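Local atomic coordinates of tail protein, 43 kDa (Neisseria meningitidis MC58, PDB entry 3D37), a protein that is of uncharacterised function but is probably a hub component of a Mu-like phage tail baseplate. Residues A187-S192 / L280-G285; E201-E206 / V301-D306. All coordinates share one frame; numbering follows the deposited sequence.

Two pairs of strands, each brought together from far apart in the sequence, bring together the walls of a small barrel-like core. From the N terminus the chain runs through strand 187-191, then strand 202-208, and after a long excursion that includes helix 259-276 it returns as strand 278-285 and then strand 300-305. Contact 1 closes a loop of 87 residues between the first and third of these strands, contact 2 one of 94 residues between the second and fourth. The loops therefore cross rather than nest. Leu-189 pairs with His-302 and Asp-204 with Thr-281 through the backbone, and the side chains of contacts 1 and 2 join the two strand pairs across a shared core.

Contact 1: A187-S192 / L280-G285; sequences ATLCWS and LTITVG
Leu-189 of strand 187-191 packs against Ile-282 and Val-284 of strand 278-285, and these three buried side chains make up the whole contact. One methyl does the touching: CD1 of Leu-189 lies 4.1 Å from CG1 of Val-284 and 4.2 Å from CG2 of Ile-282. The Leu-189 side chain crosses that of Val-284 at about a right angle but meets Ile-282 more obliquely, its methyl serving both neighbours. In Val-284 the methyl CG1 stands opposite the carbonyl carbon (chi1 -69°), an orientation that presents it to the leucine. The backbones stay well apart, with CA of Leu-189 and CA of Val-284 8.8 Å from each other, too far for strand pairing. Leu-333 of strand 330-337 and Val-301 of strand 300-305 also pack on Leu-189, while Trp-295 lies against Val-284.

Away from this apolar knot the arrangement is looser. Cys-190 and Thr-283 direct their side chains away from the opposing strand, and Cys-190 is tied instead to Cys-198 by a disulfide. Thr-188 is exposed, yet its hydroxyl hydrogen-bonds His-302. Aliphatic residues meeting from strands that are not hydrogen-bonded neighbours are what the interior of a barrel-like beta fold would look like, consistent with a phage-barrel fold, to whose C-terminal family region strand 278-285 belongs.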
loop_
_atom_site.group_PDB
_atom_site.type_symbol
_atom_site.label_atom_id
_atom_site.label_comp_id
_atom_site.label_asym_id
_atom_site.label_seq_id
_atom_site.Cartn_x
_atom_site.Cartn_y
_atom_site.Cartn_z
ATOM N N ALA A 187 8.137 37.895 4.195
ATOM C CA ALA A 187 7.599 36.987 5.174
ATOM C C ALA A 187 8.748 36.432 6.009
ATOM O O ALA A 187 9.894 36.407 5.556
ATOM C CB ALA A 187 6.849 35.848 4.482
ATOM N N THR A 188 8.412 36.052 7.238
ATOM C CA THR A 188 9.232 35.277 8.124
ATOM C C THR A 188 8.533 33.959 8.388
ATOM O O THR A 188 7.400 33.903 8.906
ATOM C CB THR A 188 9.482 35.973 9.440
ATOM O OG1 THR A 188 10.248 37.152 9.184
ATOM C CG2 THR A 188 10.244 35.059 10.383
ATOM N N LEU A 189 9.200 32.882 7.989
ATOM C CA LEU A 189 8.683 31.546 8.217
ATOM C C LEU A 189 9.541 30.887 9.284
ATOM O O LEU A 189 10.742 31.087 9.338
ATOM C CB LEU A 189 8.730 30.755 6.950
ATOM C CG LEU A 189 7.923 31.284 5.767
ATOM C CD1 LEU A 189 8.213 30.402 4.578
ATOM C CD2 LEU A 189 6.427 31.338 6.042
ATOM N N CYS A 190 8.918 30.110 10.147
ATOM C CA CYS A 190 9.655 29.448 11.211
ATOM C C CYS A 190 9.168 28.027 11.435
ATOM O O CYS A 190 8.038 27.655 11.092
ATOM C CB CYS A 190 9.659 30.285 12.525
ATOM S SG CYS A 190 8.067 30.482 13.415
ATOM N N TRP A 191 10.097 27.223 11.937
ATOM C CA TRP A 191 9.885 25.819 12.233
ATOM C C TRP A 191 9.906 25.640 13.727
ATOM O O TRP A 191 10.837 26.093 14.389
ATOM C CB TRP A 191 10.999 24.947 11.662
ATOM C CG TRP A 191 10.929 23.587 12.206
ATOM C CD1 TRP A 191 11.514 23.126 13.348
ATOM C CD2 TRP A 191 10.153 22.507 11.685
ATOM N NE1 TRP A 191 11.152 21.824 13.567
ATOM C CE2 TRP A 191 10.327 21.413 12.553
ATOM C CE3 TRP A 191 9.314 22.367 10.587
ATOM C CZ2 TRP A 191 9.718 20.183 12.326
ATOM C CZ3 TRP A 191 8.723 21.147 10.342
ATOM C CH2 TRP A 191 8.915 20.071 11.209
ATOM N N SER A 192 8.896 24.961 14.257
ATOM C CA SER A 192 8.895 24.572 15.664
ATOM C C SER A 192 7.973 23.376 15.952
ATOM O O SER A 192 6.835 23.332 15.496
ATOM C CB SER A 192 8.507 25.761 16.542
ATOM O OG SER A 192 8.533 25.376 17.902
ATOM N N LEU A 280 17.336 24.938 0.037
ATOM C CA LEU A 280 16.400 24.840 1.149
ATOM C C LEU A 280 15.005 24.808 0.558
ATOM O O LEU A 280 14.599 25.773 -0.086
ATOM C CB LEU A 280 16.567 26.048 2.054
ATOM C CG LEU A 280 15.556 26.256 3.193
ATOM C CD1 LEU A 280 15.591 25.154 4.212
ATOM C CD2 LEU A 280 15.815 27.685 3.826
ATOM N N THR A 281 14.311 23.687 0.699
ATOM C CA THR A 281 12.922 23.516 0.224
ATOM C C THR A 281 11.953 23.512 1.405
ATOM O O THR A 281 11.983 22.623 2.265
ATOM C CB THR A 281 12.764 22.224 -0.651
ATOM O OG1 THR A 281 13.794 22.205 -1.641
ATOM C CG2 THR A 281 11.468 22.193 -1.356
ATOM N N ILE A 282 11.135 24.564 1.501
ATOM C CA ILE A 282 10.143 24.658 2.569
ATOM C C ILE A 282 8.745 24.433 2.022
ATOM O O ILE A 282 8.359 24.993 0.998
ATOM C CB ILE A 282 10.246 26.033 3.256
ATOM C CG1 ILE A 282 11.557 26.094 4.038
ATOM C CG2 ILE A 282 8.969 26.320 4.129
ATOM C CD1 ILE A 282 11.895 27.425 4.620
ATOM N N THR A 283 7.965 23.617 2.708
ATOM C CA THR A 283 6.586 23.452 2.369
ATOM C C THR A 283 5.682 24.141 3.448
ATOM O O THR A 283 5.915 23.942 4.661
ATOM C CB THR A 283 6.253 21.947 2.213
ATOM O OG1 THR A 283 7.176 21.355 1.264
ATOM C CG2 THR A 283 4.824 21.782 1.721
ATOM N N VAL A 284 4.729 24.968 2.962
ATOM C CA VAL A 284 3.775 25.727 3.762
ATOM C C VAL A 284 2.366 25.420 3.336
ATOM O O VAL A 284 2.119 24.977 2.227
ATOM C CB VAL A 284 4.016 27.259 3.799
ATOM C CG1 VAL A 284 5.275 27.574 4.561
ATOM C CG2 VAL A 284 4.011 27.884 2.357
ATOM N N GLY A 285 1.413 25.614 4.257
ATOM C CA GLY A 285 0.013 25.410 3.910
ATOM C C GLY A 285 -0.421 26.710 3.229
ATOM O O GLY A 285 0.123 27.739 3.511
#

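Contact 2: E201-E206 / V301-D306; sequences ERMDIE and VHVIDD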
loop_
_atom_site.group_PDB
_atom_site.type_symbol
_atom_site.label_atom_id
_atom_site.label_comp_id
_atom_site.label_asym_id
_atom_site.label_seq_id
_atom_site.Cartn_x
_atom_site.Cartn_y
_atom_site.Cartn_z
ATOM N N GLU A 201 5.543 23.312 7.435
ATOM C CA GLU A 201 5.086 21.924 7.506
ATOM C C GLU A 201 6.192 20.877 7.217
ATOM O O GLU A 201 6.202 19.790 7.780
ATOM C CB GLU A 201 3.970 21.701 6.513
ATOM C CG GLU A 201 2.727 22.498 6.828
ATOM C CD GLU A 201 1.632 22.202 5.802
ATOM O OE1 GLU A 201 1.948 21.551 4.770
ATOM O OE2 GLU A 201 0.472 22.604 6.024
ATOM N N ARG A 202 7.158 21.278 6.395
ATOM C CA ARG A 202 8.185 20.415 5.968
ATOM C C ARG A 202 9.390 21.286 5.533
ATOM O O ARG A 202 9.250 22.364 4.894
ATOM C CB ARG A 202 7.511 19.499 4.938
ATOM C CG ARG A 202 8.320 18.933 3.974
ATOM C CD ARG A 202 7.809 17.582 3.437
ATOM N NE ARG A 202 9.064 16.873 3.372
ATOM C CZ ARG A 202 9.397 15.810 4.094
ATOM N NH1 ARG A 202 8.497 15.203 4.845
ATOM N NH2 ARG A 202 10.649 15.346 4.003
ATOM N N MET A 203 10.569 20.888 5.994
ATOM C CA MET A 203 11.830 21.569 5.683
ATOM C C MET A 203 12.822 20.513 5.155
ATOM O O MET A 203 13.040 19.495 5.833
ATOM C CB MET A 203 12.365 22.259 6.935
ATOM C CG MET A 203 13.602 23.113 6.676
ATOM S SD MET A 203 13.822 24.364 7.981
ATOM C CE MET A 203 12.545 25.491 7.572
ATOM N N ASP A 204 13.316 20.696 3.922
ATOM C CA ASP A 204 14.332 19.826 3.328
ATOM C C ASP A 204 15.559 20.641 2.899
ATOM O O ASP A 204 15.429 21.616 2.177
ATOM C CB ASP A 204 13.767 19.044 2.137
ATOM C CG ASP A 204 12.719 18.026 2.543
ATOM O OD1 ASP A 204 12.732 17.472 3.680
ATOM O OD2 ASP A 204 11.807 17.819 1.735
ATOM N N ILE A 205 16.728 20.276 3.392
ATOM C CA ILE A 205 17.960 20.916 3.011
ATOM C C ILE A 205 18.866 19.913 2.266
ATOM O O ILE A 205 18.982 18.749 2.662
ATOM C CB ILE A 205 18.688 21.482 4.232
ATOM C CG1 ILE A 205 17.674 22.199 5.146
ATOM C CG2 ILE A 205 19.882 22.294 3.811
ATOM C CD1 ILE A 205 18.274 23.208 6.048
ATOM N N GLU A 206 19.443 20.375 1.165
ATOM C CA GLU A 206 20.370 19.608 0.376
ATOM C C GLU A 206 21.640 20.353 0.096
ATOM O O GLU A 206 21.614 21.499 -0.384
ATOM C CB GLU A 206 19.791 19.283 -0.981
ATOM C CG GLU A 206 18.433 18.642 -0.960
ATOM C CD GLU A 206 17.953 18.450 -2.379
ATOM O OE1 GLU A 206 18.509 17.510 -3.010
ATOM O OE2 GLU A 206 17.104 19.271 -2.884
ATOM N N VAL A 301 12.742 35.618 1.726
ATOM C CA VAL A 301 12.038 35.026 2.826
ATOM C C VAL A 301 13.007 34.854 4.006
ATOM O O VAL A 301 14.110 34.272 3.871
ATOM C CB VAL A 301 11.374 33.639 2.439
ATOM C CG1 VAL A 301 10.542 33.133 3.601
ATOM C CG2 VAL A 301 10.509 33.757 1.177
ATOM N N HIS A 302 12.634 35.440 5.142
ATOM C CA HIS A 302 13.380 35.245 6.363
ATOM C C HIS A 302 12.958 33.917 6.979
ATOM O O HIS A 302 11.757 33.654 7.196
ATOM C CB HIS A 302 13.126 36.429 7.315
ATOM C CG HIS A 302 13.833 36.320 8.622
ATOM N ND1 HIS A 302 13.317 36.837 9.786
ATOM C CD2 HIS A 302 15.027 35.775 8.949
ATOM C CE1 HIS A 302 14.175 36.640 10.771
ATOM N NE2 HIS A 302 15.221 35.997 10.288
ATOM N N VAL A 303 13.920 33.034 7.204
ATOM C CA VAL A 303 13.626 31.709 7.792
ATOM C C VAL A 303 14.275 31.539 9.153
ATOM O O VAL A 303 15.471 31.822 9.307
ATOM C CB VAL A 303 14.089 30.544 6.848
ATOM C CG1 VAL A 303 13.822 29.139 7.480
ATOM C CG2 VAL A 303 13.408 30.656 5.476
ATOM N N ILE A 304 13.477 31.081 10.131
ATOM C CA ILE A 304 13.984 30.733 11.468
ATOM C C ILE A 304 13.709 29.266 11.825
ATOM O O ILE A 304 12.574 28.770 11.777
ATOM C CB ILE A 304 13.474 31.692 12.592
ATOM C CG1 ILE A 304 13.764 33.141 12.224
ATOM C CG2 ILE A 304 14.134 31.356 13.983
ATOM C CD1 ILE A 304 12.918 34.128 13.049
ATOM N N ASP A 305 14.774 28.562 12.157
ATOM C CA ASP A 305 14.656 27.221 12.716
ATOM C C ASP A 305 15.616 27.168 13.892
ATOM O O ASP A 305 16.805 26.960 13.707
ATOM C CB ASP A 305 15.022 26.182 11.658
ATOM C CG ASP A 305 14.826 24.769 12.127
ATOM O OD1 ASP A 305 14.748 24.539 13.357
ATOM O OD2 ASP A 305 14.680 23.877 11.246
ATOM N N ASP A 306 15.090 27.389 15.090
ATOM C CA ASP A 306 15.904 27.314 16.318
ATOM C C ASP A 306 16.552 25.945 16.527
ATOM O O ASP A 306 17.719 25.878 16.881
ATOM C CB ASP A 306 15.080 27.712 17.548
ATOM C CG ASP A 306 14.883 29.244 17.668
ATOM O OD1 ASP A 306 15.413 30.010 16.860
ATOM O OD2 ASP A 306 14.185 29.680 18.606
#
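Facing strands of a barrel-like core meet here, 202-208 on one wall and 300-305 on the other, with Met-203 reaching across from one to the other. Its CG lies anti to the backbone N (chi1 -174°), which carries the thioether inward, and a bend at chi3 (-74°) directs the terminal methyl at Val-303. The two side chains meet tip to tip, CE of Met-203 standing 3.9 Å from CG1 of Val-303. Asp-305 instead runs alongside the methionine, pointing the other way, so that its OD2 lies 3.4 Å from SD of Met-203. That carboxylate is buried, but its charge is answered by a salt bridge from OD2 to Lys-80 of the second subunit, and OD1 accepts a hydrogen bond from the backbone N of His-308.

On the other face of strand 202-208, NH2 of Arg-202 forms a salt bridge with OD1 of Asp-204 at 3.0 Å, the oxygen using its syn lone pair and lying 31° out of the guanidinium plane. Two residues, Glu-201 and Arg-202, sit against the single residue Thr-283, a classic beta bulge. Residues 202-206 also pair antiparallel with a strand of the second subunit, consistent with an edge strand of a barrel-like domain being continued by a neighbouring subunit.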